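Local coordinates for protein salt-tolerant glutaminase (Micrococcus luteus, PDB 3AGD) that probably catalyses the hydrolysis of L-glutamine to L-glutamate and ammonium and tolerates high salt, at residues Y27-A32 against Y157-A162; T61-S66 against A193-L198. All blocks are in the same frame, centred on the assembly; numbering follows the deposited sequence.

Contact 1 and contact 2 lie side by side in the glutaminase part of the chain, their centres 13 Å apart, and both carry residues that bind L-glutamate. Contact 2 is buried and polar at its heart: the 61-66 loop is tied to the end of helix 184-195 by backbone and side-chain hydrogen bonds. Contact 1 lies further from the centre of the chain and is partly buried; there the short helix 29-32 and the residues before it meet helix 154-161 through a serine hydroxyl packed among aliphatic carbons and one weak tyrosine-carboxylate hydrogen bond. Gln63 joins the two, its OE1 packing against both Tyr27 OH and Glu160 OE1, while Tyr157 lies against Ala193.

Contact 1. Residues Y27-A32 against Y157-A162; sequences YIPVLA and YESEMA
Ser159 sets its hydroxyl among the aliphatic carbons of Ile28, Pro29 and Val30. With OG anti to the backbone N (chi1 -178°), the oxygen lies 3.2 Å from both Ile28 CB and Ile28 CG2. Pro29 CD approaches the same oxygen at 3.9 Å, and Val30 CG1 touches both OG and CB of the serine. Ile28 is the N-cap residue of helix 29-32, so Ser159 meets that helix at its first turn. Ile28 CG2 also touches the backbone of Glu160, 3.8 Å from its CA.

Glu160 brings a different chemistry. Its CG is anti to the backbone N (chi1 167°), and the chain runs on extended to a carboxylate that meets the phenol end of Tyr27. Tyr27 OH donates a weak hydrogen bond to Glu160 OE1 at 3.0 Å. Ring and carboxylate planes are turned 60° apart; Glu160 CB sits at the ring edge, in its plane, 4.0 Å from Tyr27 CE1. Ile28 CG1 lies over one ring face, toward the rim, so Tyr27 is flanked by its own neighbour as well as by the glutamate. Glu160 binds L-glutamate in another crystal structure of this protein, and Tyr27 also lies close to Val261 of that site, which makes the phenol a neighbour of the pocket.

Around this pair, Gln63 touches both Tyr27 and Glu160, and Ile28 and Val30 extend the packing to Thr156 on helix 154-161. From that same helix, Tyr157 and Met161 pack against helix 184-195.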
loop_
_atom_site.group_PDB
_atom_site.type_symbol
_atom_site.label_atom_id
_atom_site.label_comp_id
_atom_site.label_asym_id
_atom_site.label_seq_id
_atom_site.Cartn_x
_atom_site.Cartn_y
_atom_site.Cartn_z
ATOM N N TYR A 27 26.227 -5.032 -23.771
ATOM C CA TYR A 27 25.642 -5.627 -24.973
ATOM C C TYR A 27 25.672 -4.745 -26.225
ATOM O O TYR A 27 25.665 -5.258 -27.344
ATOM C CB TYR A 27 24.218 -6.112 -24.675
ATOM C CG TYR A 27 23.127 -5.075 -24.799
ATOM C CD1 TYR A 27 22.506 -4.834 -26.023
ATOM C CD2 TYR A 27 22.677 -4.370 -23.682
ATOM C CE1 TYR A 27 21.459 -3.924 -26.136
ATOM C CE2 TYR A 27 21.630 -3.454 -23.786
ATOM C CZ TYR A 27 21.025 -3.239 -25.016
ATOM O OH TYR A 27 19.979 -2.353 -25.125
ATOM N N ILE A 28 25.702 -3.428 -26.043
ATOM C CA ILE A 28 25.779 -2.506 -27.173
ATOM C C ILE A 28 26.713 -1.355 -26.843
ATOM O O ILE A 28 26.653 -0.784 -25.754
ATOM C CB ILE A 28 24.411 -1.913 -27.558
ATOM C CG1 ILE A 28 23.667 -1.450 -26.305
ATOM C CG2 ILE A 28 23.628 -2.919 -28.386
ATOM C CD1 ILE A 28 22.400 -0.688 -26.607
ATOM N N PRO A 29 27.593 -0.996 -27.788
ATOM C CA PRO A 29 28.559 0.091 -27.612
ATOM C C PRO A 29 27.964 1.443 -27.228
ATOM O O PRO A 29 28.597 2.217 -26.508
ATOM C CB PRO A 29 29.289 0.127 -28.957
ATOM C CG PRO A 29 28.264 -0.411 -29.919
ATOM C CD PRO A 29 27.679 -1.559 -29.146
ATOM N N VAL A 30 26.756 1.740 -27.696
ATOM C CA VAL A 30 26.148 3.020 -27.354
ATOM C C VAL A 30 25.993 3.133 -25.833
ATOM O O VAL A 30 26.225 4.195 -25.256
ATOM C CB VAL A 30 24.773 3.200 -28.042
ATOM C CG1 VAL A 30 23.807 2.134 -27.577
ATOM C CG2 VAL A 30 24.225 4.585 -27.748
ATOM N N LEU A 31 25.617 2.032 -25.186
ATOM C CA LEU A 31 25.450 2.024 -23.738
ATOM C C LEU A 31 26.771 1.670 -23.062
ATOM O O LEU A 31 27.108 2.208 -22.009
ATOM C CB LEU A 31 24.368 1.019 -23.325
ATOM C CG LEU A 31 22.935 1.328 -23.768
ATOM C CD1 LEU A 31 21.967 0.290 -23.198
ATOM C CD2 LEU A 31 22.555 2.717 -23.290
ATOM N N ALA A 32 27.523 0.768 -23.685
ATOM C CA ALA A 32 28.807 0.346 -23.148
ATOM C C ALA A 32 29.809 1.498 -23.080
ATOM O O ALA A 32 30.653 1.535 -22.187
ATOM C CB ALA A 32 29.374 -0.784 -23.998
ATOM N N TYR A 157 18.530 2.304 -30.942
ATOM C CA TYR A 157 17.649 1.348 -31.607
ATOM C C TYR A 157 18.407 0.476 -32.611
ATOM O O TYR A 157 18.387 -0.753 -32.513
ATOM C CB TYR A 157 16.527 2.092 -32.333
ATOM C CG TYR A 157 15.711 1.240 -33.282
ATOM C CD1 TYR A 157 14.643 0.469 -32.818
ATOM C CD2 TYR A 157 15.995 1.220 -34.651
ATOM C CE1 TYR A 157 13.876 -0.293 -33.689
ATOM C CE2 TYR A 157 15.235 0.459 -35.533
ATOM C CZ TYR A 157 14.175 -0.293 -35.043
ATOM O OH TYR A 157 13.403 -1.031 -35.907
ATOM N N GLU A 158 19.059 1.112 -33.582
ATOM C CA GLU A 158 19.808 0.378 -34.598
ATOM C C GLU A 158 20.832 -0.527 -33.929
ATOM O O GLU A 158 20.951 -1.700 -34.258
ATOM C CB GLU A 158 20.526 1.344 -35.548
ATOM C CG GLU A 158 19.616 2.239 -36.379
ATOM C CD GLU A 158 18.661 1.462 -37.277
ATOM O OE1 GLU A 158 18.939 0.278 -37.570
ATOM O OE2 GLU A 158 17.637 2.043 -37.702
ATOM N N SER A 159 21.569 0.029 -32.979
ATOM C CA SER A 159 22.579 -0.728 -32.261
ATOM C C SER A 159 21.995 -2.006 -31.642
ATOM O O SER A 159 22.522 -3.101 -31.842
ATOM C CB SER A 159 23.190 0.155 -31.172
ATOM O OG SER A 159 24.217 -0.520 -30.475
ATOM N N GLU A 160 20.901 -1.872 -30.900
ATOM C CA GLU A 160 20.288 -3.031 -30.263
ATOM C C GLU A 160 19.616 -3.978 -31.250
ATOM O O GLU A 160 19.594 -5.190 -31.034
ATOM C CB GLU A 160 19.286 -2.587 -29.194
ATOM C CG GLU A 160 18.384 -3.707 -28.704
ATOM C CD GLU A 160 17.763 -3.420 -27.353
ATOM O OE1 GLU A 160 17.623 -2.232 -26.988
ATOM O OE2 GLU A 160 17.404 -4.392 -26.658
ATOM N N MET A 161 19.075 -3.439 -32.336
ATOM C CA MET A 161 18.424 -4.288 -33.321
ATOM C C MET A 161 19.410 -5.259 -33.967
ATOM O O MET A 161 19.006 -6.269 -34.543
ATOM C CB MET A 161 17.747 -3.436 -34.395
ATOM C CG MET A 161 16.398 -2.877 -33.970
ATOM S SD MET A 161 15.172 -4.181 -33.655
ATOM C CE MET A 161 14.660 -4.559 -35.331
ATOM N N ALA A 162 20.702 -4.959 -33.854
ATOM C CA ALA A 162 21.744 -5.807 -34.432
ATOM C C ALA A 162 22.067 -7.008 -33.546
ATOM O O ALA A 162 22.695 -7.969 -33.992
ATOM C CB ALA A 162 23.005 -4.989 -34.670
#

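Contact 2. Residues T61-S66 against A193-L198; sequences TIQSAS and AQCAVL
Gln63 and Cys195 meet where their backbones come within 3.7 Å, CA to CA. Gln63 N donates to Cys195 O at 2.8 Å. One residue earlier, Ile62 N reaches Val197 O at 2.9 Å. The same Val197 oxygen receives a CA-H...O contact from Thr61 CA at 3.4 Å, while Ile62 CG2 packs on Val197 CB. Gln63 OE1 lies 3.4 Å from Cys195 CB. Cys195 SG, anti to the carbonyl carbon (chi1 -70°), comes within 3.8 Å of both Gln63 C and Gln63 O.

Ser66 forms a second point of attachment. Gln194 NE2 donates to Ser66 OG at 2.8 Å, nearly straight at 167° and with the oxygen in the amide plane, and that hydroxyl in turn donates to Gln63 O. The serine oxygen therefore links the helix to the loop carbonyl.

Thr61 and Leu198 form an antiparallel non-hydrogen-bonded pair, part of the two-stranded sheet of 60-61 and 198-199. Between strand 60-61 and helix 67-78 comes Ser64, whose OG makes a weak hydrogen bond with Lys67 NZ; this is consistent with the SxxK serine of the beta-lactamase-like fold, probably the nucleophile. Both Ser64 and Cys195 bind L-glutamate in another crystal structure of this protein.

Further out, the Gln63 chain bends at chi2 (-57°), and its NE2 donates to Thr61 OG1 at 2.9 Å, which fixes the amide's rotation. Gln63 also touches Thr156 and the L-glutamate-binding Val261. Met142 of helix 131-146 packs on Ile62, Ser66 and Val197, and helix 201-212 covers Ile62 through Leu204 and Met207.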
loop_
_atom_site.group_PDB
_atom_site.type_symbol
_atom_site.label_atom_id
_atom_site.label_comp_id
_atom_site.label_asym_id
_atom_site.label_seq_id
_atom_site.Cartn_x
_atom_site.Cartn_y
_atom_site.Cartn_z
ATOM N N THR A 61 17.969 6.331 -22.608
ATOM C CA THR A 61 16.892 5.466 -23.067
ATOM C C THR A 61 16.249 4.780 -21.864
ATOM O O THR A 61 16.932 4.195 -21.020
ATOM C CB THR A 61 17.405 4.433 -24.081
ATOM O OG1 THR A 61 18.499 3.700 -23.516
ATOM C CG2 THR A 61 17.881 5.145 -25.340
ATOM N N ILE A 62 14.928 4.878 -21.799
ATOM C CA ILE A 62 14.144 4.328 -20.706
ATOM C C ILE A 62 14.215 2.810 -20.590
ATOM O O ILE A 62 14.029 2.254 -19.505
ATOM C CB ILE A 62 12.664 4.781 -20.845
ATOM C CG1 ILE A 62 11.853 4.352 -19.627
ATOM C CG2 ILE A 62 12.059 4.199 -22.107
ATOM C CD1 ILE A 62 10.442 4.927 -19.629
ATOM N N GLN A 63 14.494 2.143 -21.702
ATOM C CA GLN A 63 14.582 0.686 -21.714
ATOM C C GLN A 63 13.377 0.035 -21.018
ATOM O O GLN A 63 12.237 0.444 -21.248
ATOM C CB GLN A 63 15.896 0.236 -21.064
ATOM C CG GLN A 63 17.165 0.659 -21.832
ATOM C CD GLN A 63 17.185 0.155 -23.269
ATOM O OE1 GLN A 63 16.753 -0.963 -23.549
ATOM N NE2 GLN A 63 17.701 0.973 -24.185
ATOM N N SER A 64 13.624 -0.962 -20.167
ATOM C CA SER A 64 12.542 -1.675 -19.479
ATOM C C SER A 64 11.601 -0.845 -18.610
ATOM O O SER A 64 10.502 -1.305 -18.277
ATOM C CB SER A 64 13.106 -2.825 -18.645
ATOM O OG SER A 64 13.482 -3.907 -19.478
ATOM N N ALA A 65 12.013 0.360 -18.234
ATOM C CA ALA A 65 11.141 1.207 -17.423
ATOM C C ALA A 65 9.984 1.705 -18.289
ATOM O O ALA A 65 9.134 2.469 -17.837
ATOM C CB ALA A 65 11.917 2.380 -16.841
ATOM N N SER A 66 9.959 1.258 -19.538
ATOM C CA SER A 66 8.899 1.624 -20.470
ATOM C C SER A 66 7.741 0.648 -20.300
ATOM O O SER A 66 6.588 0.971 -20.576
ATOM C CB SER A 66 9.400 1.515 -21.907
ATOM O OG SER A 66 9.580 0.151 -22.265
ATOM N N ALA A 193 12.255 -0.177 -30.106
ATOM C CA ALA A 193 12.068 1.255 -30.321
ATOM C C ALA A 193 11.469 1.873 -29.061
ATOM O O ALA A 193 11.827 2.974 -28.653
ATOM C CB ALA A 193 11.149 1.481 -31.500
ATOM N N GLN A 194 10.550 1.136 -28.459
ATOM C CA GLN A 194 9.879 1.550 -27.236
ATOM C C GLN A 194 10.918 1.774 -26.140
ATOM O O GLN A 194 10.837 2.741 -25.377
ATOM C CB GLN A 194 8.893 0.450 -26.840
ATOM C CG GLN A 194 8.451 0.408 -25.394
ATOM C CD GLN A 194 7.707 -0.884 -25.083
ATOM O OE1 GLN A 194 6.935 -1.376 -25.910
ATOM N NE2 GLN A 194 7.929 -1.432 -23.891
ATOM N N CYS A 195 11.896 0.877 -26.074
ATOM C CA CYS A 195 12.961 0.952 -25.075
ATOM C C CYS A 195 13.959 2.067 -25.365
ATOM O O CYS A 195 14.675 2.519 -24.464
ATOM C CB CYS A 195 13.721 -0.375 -25.011
ATOM S SG CYS A 195 12.800 -1.741 -24.293
ATOM N N ALA A 196 14.011 2.492 -26.624
ATOM C CA ALA A 196 14.933 3.540 -27.042
ATOM C C ALA A 196 14.358 4.936 -26.844
ATOM O O ALA A 196 14.972 5.927 -27.253
ATOM C CB ALA A 196 15.329 3.338 -28.506
ATOM N N VAL A 197 13.180 5.019 -26.229
ATOM C CA VAL A 197 12.564 6.315 -25.973
ATOM C C VAL A 197 13.414 7.070 -24.951
ATOM O O VAL A 197 13.787 6.521 -23.918
ATOM C CB VAL A 197 11.127 6.163 -25.431
ATOM C CG1 VAL A 197 10.582 7.521 -24.999
ATOM C CG2 VAL A 197 10.239 5.562 -26.496
ATOM N N LEU A 198 13.708 8.331 -25.250
ATOM C CA LEU A 198 14.527 9.181 -24.389
ATOM C C LEU A 198 13.776 9.910 -23.278
ATOM O O LEU A 198 12.781 10.598 -23.516
ATOM C CB LEU A 198 15.274 10.209 -25.247
ATOM C CG LEU A 198 16.355 9.658 -26.185
ATOM C CD1 LEU A 198 16.749 10.717 -27.217
ATOM C CD2 LEU A 198 17.564 9.217 -25.354
#